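Local coordinates for alkyltransferase-like protein 1 (Schizosaccharomyces pombe, PDB 3GVA), which recognises DNA carrying O6-alkylguanine, bends it and flips the damaged base into a hydrophobic pocket, presenting the lesion to nucleotide excision repair, at residues A[60-71]-A[91-101]. Sequence-based numbering, arbitrary orientation.
Sequences INSRGTISKRDI and QTSLGEYKLNL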
loop_
_atom_site.group_PDB
_atom_site.type_symbol
_atom_site.label_atom_id
_atom_site.label_comp_id
_atom_site.label_asym_id
_atom_site.label_seq_id
_atom_site.Cartn_x
_atom_site.Cartn_y
_atom_site.Cartn_z
ATOM N N ILE A 60 0.637 -1.412 -1.726
ATOM C CA ILE A 60 1.223 -2.751 -1.758
ATOM C C ILE A 60 2.552 -2.708 -2.492
ATOM O O ILE A 60 2.854 -1.723 -3.153
ATOM C CB ILE A 60 0.301 -3.753 -2.498
ATOM C CG1 ILE A 60 0.145 -3.345 -3.967
ATOM C CG2 ILE A 60 -1.064 -3.790 -1.832
ATOM C CD1 ILE A 60 -0.682 -4.319 -4.791
ATOM N N ASN A 61 3.351 -3.766 -2.392
ATOM C CA ASN A 61 4.619 -3.737 -3.103
ATOM C C ASN A 61 4.385 -3.927 -4.597
ATOM O O ASN A 61 3.340 -4.435 -5.023
ATOM C CB ASN A 61 5.608 -4.772 -2.537
ATOM C CG ASN A 61 5.049 -6.167 -2.504
ATOM O OD1 ASN A 61 4.827 -6.783 -3.543
ATOM N ND2 ASN A 61 4.826 -6.686 -1.297
ATOM N N SER A 62 5.358 -3.486 -5.385
ATOM C CA SER A 62 5.295 -3.543 -6.840
ATOM C C SER A 62 4.989 -4.911 -7.440
ATOM O O SER A 62 4.412 -4.994 -8.530
ATOM C CB SER A 62 6.610 -3.022 -7.426
ATOM O OG SER A 62 6.951 -1.780 -6.841
ATOM N N ARG A 63 5.366 -5.978 -6.741
ATOM C CA ARG A 63 5.131 -7.328 -7.240
ATOM C C ARG A 63 3.681 -7.788 -7.098
ATOM O O ARG A 63 3.313 -8.851 -7.600
ATOM C CB ARG A 63 6.053 -8.316 -6.524
ATOM C CG ARG A 63 7.527 -7.949 -6.602
ATOM C CD ARG A 63 8.393 -9.063 -6.047
ATOM N NE ARG A 63 8.371 -10.218 -6.936
ATOM C CZ ARG A 63 8.869 -11.410 -6.630
ATOM N NH1 ARG A 63 9.430 -11.615 -5.449
ATOM N NH2 ARG A 63 8.809 -12.395 -7.509
ATOM N N GLY A 64 2.865 -6.988 -6.415
ATOM C CA GLY A 64 1.465 -7.334 -6.229
ATOM C C GLY A 64 1.207 -8.187 -5.002
ATOM O O GLY A 64 0.074 -8.592 -4.745
ATOM N N THR A 65 2.254 -8.470 -4.233
ATOM C CA THR A 65 2.098 -9.284 -3.040
ATOM C C THR A 65 1.842 -8.420 -1.818
ATOM O O THR A 65 2.153 -7.229 -1.815
ATOM C CB THR A 65 3.347 -10.153 -2.802
ATOM O OG1 THR A 65 4.523 -9.362 -3.007
ATOM C CG2 THR A 65 3.362 -11.325 -3.763
ATOM N N ILE A 66 1.262 -9.019 -0.785
ATOM C CA ILE A 66 0.968 -8.289 0.440
ATOM C C ILE A 66 1.402 -9.069 1.676
ATOM O O ILE A 66 1.165 -8.633 2.806
ATOM C CB ILE A 66 -0.542 -7.986 0.561
ATOM C CG1 ILE A 66 -1.333 -9.292 0.564
ATOM C CG2 ILE A 66 -0.999 -7.117 -0.606
ATOM C CD1 ILE A 66 -2.831 -9.099 0.731
ATOM N N SER A 67 2.033 -10.219 1.466
ATOM C CA SER A 67 2.471 -11.033 2.593
ATOM C C SER A 67 3.432 -12.153 2.209
ATOM O O SER A 67 3.777 -12.334 1.040
ATOM C CB SER A 67 1.260 -11.650 3.294
ATOM O OG SER A 67 0.638 -12.610 2.463
ATOM N N LYS A 68 3.848 -12.898 3.230
ATOM C CA LYS A 68 4.743 -14.040 3.095
ATOM C C LYS A 68 4.081 -15.062 4.011
ATOM O O LYS A 68 3.572 -14.685 5.068
ATOM C CB LYS A 68 6.133 -13.682 3.622
ATOM C CG LYS A 68 6.644 -12.324 3.149
ATOM C CD LYS A 68 7.972 -11.958 3.811
ATOM C CE LYS A 68 8.425 -10.556 3.434
ATOM N NZ LYS A 68 8.678 -10.398 1.972
ATOM N N ARG A 69 4.073 -16.339 3.628
ATOM C CA ARG A 69 3.425 -17.337 4.473
ATOM C C ARG A 69 3.937 -17.290 5.904
ATOM O O ARG A 69 4.988 -17.834 6.235
ATOM C CB ARG A 69 3.577 -18.744 3.898
ATOM C CG ARG A 69 2.245 -19.483 3.835
ATOM C CD ARG A 69 1.582 -19.555 5.206
ATOM N NE ARG A 69 0.141 -19.308 5.153
ATOM C CZ ARG A 69 -0.724 -20.033 4.450
ATOM N NH1 ARG A 69 -2.017 -19.733 4.467
ATOM N NH2 ARG A 69 -0.300 -21.058 3.721
ATOM N N ASP A 70 3.144 -16.623 6.732
ATOM C CA ASP A 70 3.387 -16.394 8.149
ATOM C C ASP A 70 2.538 -15.169 8.428
ATOM O O ASP A 70 2.616 -14.562 9.499
ATOM C CB ASP A 70 4.859 -16.072 8.421
ATOM C CG ASP A 70 5.648 -17.289 8.850
ATOM O OD1 ASP A 70 6.837 -17.128 9.194
ATOM O OD2 ASP A 70 5.080 -18.405 8.845
ATOM N N ILE A 71 1.734 -14.820 7.426
ATOM C CA ILE A 71 0.826 -13.681 7.462
ATOM C C ILE A 71 0.713 -13.037 8.840
ATOM O O ILE A 71 0.049 -13.558 9.739
ATOM C CB ILE A 71 -0.583 -14.101 6.955
ATOM C CG1 ILE A 71 -1.567 -12.932 7.073
ATOM C CG2 ILE A 71 -1.071 -15.317 7.727
ATOM C CD1 ILE A 71 -2.935 -13.233 6.506
ATOM N N GLN A 91 -3.443 -16.894 -3.634
ATOM C CA GLN A 91 -2.261 -17.293 -2.885
ATOM C C GLN A 91 -1.255 -18.001 -3.783
ATOM O O GLN A 91 -1.613 -18.925 -4.515
ATOM C CB GLN A 91 -2.681 -18.197 -1.718
ATOM C CG GLN A 91 -1.535 -18.675 -0.841
ATOM C CD GLN A 91 -2.021 -19.300 0.452
ATOM O OE1 GLN A 91 -3.043 -19.982 0.480
ATOM N NE2 GLN A 91 -1.278 -19.080 1.533
ATOM N N THR A 92 -0.001 -17.551 -3.733
ATOM C CA THR A 92 1.072 -18.130 -4.545
ATOM C C THR A 92 1.540 -19.468 -3.977
ATOM O O THR A 92 1.138 -19.860 -2.881
ATOM C CB THR A 92 2.307 -17.206 -4.596
ATOM O OG1 THR A 92 2.937 -17.184 -3.308
ATOM C CG2 THR A 92 1.907 -15.795 -4.981
ATOM N N SER A 93 2.404 -20.151 -4.724
ATOM C CA SER A 93 2.954 -21.436 -4.302
ATOM C C SER A 93 3.906 -21.255 -3.126
ATOM O O SER A 93 4.315 -22.228 -2.494
ATOM C CB SER A 93 3.702 -22.109 -5.456
ATOM O OG SER A 93 4.732 -21.273 -5.963
ATOM N N LEU A 94 4.264 -20.008 -2.845
ATOM C CA LEU A 94 5.152 -19.696 -1.733
ATOM C C LEU A 94 4.353 -19.382 -0.474
ATOM O O LEU A 94 4.923 -19.226 0.603
ATOM C CB LEU A 94 6.040 -18.498 -2.078
ATOM C CG LEU A 94 7.113 -18.704 -3.148
ATOM C CD1 LEU A 94 7.873 -17.397 -3.362
ATOM C CD2 LEU A 94 8.062 -19.818 -2.712
ATOM N N GLY A 95 3.033 -19.283 -0.618
ATOM C CA GLY A 95 2.184 -18.978 0.521
ATOM C C GLY A 95 1.889 -17.493 0.666
ATOM O O GLY A 95 1.288 -17.062 1.650
ATOM N N GLU A 96 2.312 -16.705 -0.315
ATOM C CA GLU A 96 2.084 -15.267 -0.289
ATOM C C GLU A 96 0.739 -14.929 -0.916
ATOM O O GLU A 96 0.321 -15.558 -1.884
ATOM C CB GLU A 96 3.148 -14.537 -1.103
ATOM C CG GLU A 96 4.575 -14.930 -0.839
ATOM C CD GLU A 96 5.450 -14.585 -2.021
ATOM O OE1 GLU A 96 5.290 -15.236 -3.077
ATOM O OE2 GLU A 96 6.279 -13.658 -1.905
ATOM N N TYR A 97 0.067 -13.928 -0.366
ATOM C CA TYR A 97 -1.198 -13.487 -0.927
ATOM C C TYR A 97 -0.831 -12.467 -1.992
ATOM O O TYR A 97 0.038 -11.619 -1.778
ATOM C CB TYR A 97 -2.081 -12.893 0.168
ATOM C CG TYR A 97 -2.626 -13.976 1.069
ATOM C CD1 TYR A 97 -3.426 -14.994 0.548
ATOM C CD2 TYR A 97 -2.318 -14.012 2.427
ATOM C CE1 TYR A 97 -3.905 -16.021 1.351
ATOM C CE2 TYR A 97 -2.794 -15.042 3.246
ATOM C CZ TYR A 97 -3.586 -16.040 2.698
ATOM O OH TYR A 97 -4.063 -17.062 3.486
ATOM N N LYS A 98 -1.483 -12.554 -3.144
ATOM C CA LYS A 98 -1.150 -11.673 -4.254
ATOM C C LYS A 98 -2.368 -11.225 -5.045
ATOM O O LYS A 98 -3.439 -11.818 -4.954
ATOM C CB LYS A 98 -0.182 -12.421 -5.182
ATOM C CG LYS A 98 0.353 -11.648 -6.369
ATOM C CD LYS A 98 1.256 -12.553 -7.211
ATOM C CE LYS A 98 1.933 -11.792 -8.346
ATOM N NZ LYS A 98 0.955 -11.065 -9.207
ATOM N N LEU A 99 -2.196 -10.170 -5.827
ATOM C CA LEU A 99 -3.283 -9.682 -6.655
ATOM C C LEU A 99 -2.704 -9.173 -7.964
ATOM O O LEU A 99 -1.504 -8.895 -8.056
ATOM C CB LEU A 99 -4.057 -8.581 -5.924
ATOM C CG LEU A 99 -3.275 -7.362 -5.432
ATOM C CD1 LEU A 99 -2.912 -6.475 -6.602
ATOM C CD2 LEU A 99 -4.122 -6.591 -4.429
ATOM N N ASN A 100 -3.554 -9.074 -8.977
ATOM C CA ASN A 100 -3.140 -8.600 -10.289
ATOM C C ASN A 100 -3.011 -7.074 -10.215
ATOM O O ASN A 100 -4.005 -6.350 -10.309
ATOM C CB ASN A 100 -4.188 -9.039 -11.325
ATOM C CG ASN A 100 -3.889 -8.524 -12.713
ATOM O OD1 ASN A 100 -2.733 -8.292 -13.064
ATOM N ND2 ASN A 100 -4.932 -8.356 -13.519
ATOM N N LEU A 101 -1.783 -6.594 -10.036
ATOM C CA LEU A 101 -1.527 -5.157 -9.887
ATOM C C LEU A 101 -2.101 -4.248 -10.979
ATOM O O LEU A 101 -2.822 -3.298 -10.680
ATOM C CB LEU A 101 -0.019 -4.897 -9.729
ATOM C CG LEU A 101 0.383 -3.441 -9.433
ATOM C CD1 LEU A 101 -0.206 -2.995 -8.097
ATOM C CD2 LEU A 101 1.891 -3.315 -9.401
#
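The Arg69 guanidinium has Gln91 NE2 over one face, 3.1 Å from Arg69 CZ, the amide standing steeply to it with the planes 74° apart; NE2 and the guanidinium nitrogens are all donors, so this close approach is no hydrogen bond, and with Arg69 poorly ordered its placement is doubtful. Tyr97 OH approaches the guanidinium obliquely, 3.5 Å from Arg69 NH1, its ring turned almost perpendicular to the guanidinium. Round the Tyr97 ring, Ser67 OG and Ile71 CD1 also come in obliquely, Ile71 CD1 lying 3.7 Å from Tyr97 CE2, and Lys79 of helix 73-84 adds a cation-pi contact. The Arg69 chain, bent at chi2 and chi3, runs over Gly95, whose CA is 3.4 Å from Arg69 CG. Gln91 NE2 bonds instead to Gly95 O, which lies in the amide plane although the donor stands above the carbonyl plane.

Farther along, a chi1 of 68° turns Ser67 OG to the Tyr97 N-H, and OG accepts a nearly straight bond from Tyr97 N at 3.2 Å. Two backbone bonds, Ile66 N to Tyr97 O and Leu99 N to Gly64 O, flank the single beta bridge of Thr65 with Lys98. Asn61 OD1 accepts from both Thr65 N and Thr65 OG1, bracing the turn that leads into this bridge. Beyond it, Ile60 CD1 meets Leu99 CD1 tip to tip at 3.6 Å and also touches Leu101 CD1, while Ile60 and Leu101 both touch Val22.

The contact thus ties the loop before helix 73-84 to the C-terminal hairpin by two backbone bonds, at Gly64 and Ile66, and one from Tyr97 N to the Ser67 hydroxyl, with none between the segments at the guanidinium. Arg69, which probes the electrostatic potential of the flipped base, is poorly ordered here, consistent with a side chain that can adjust when DNA binds.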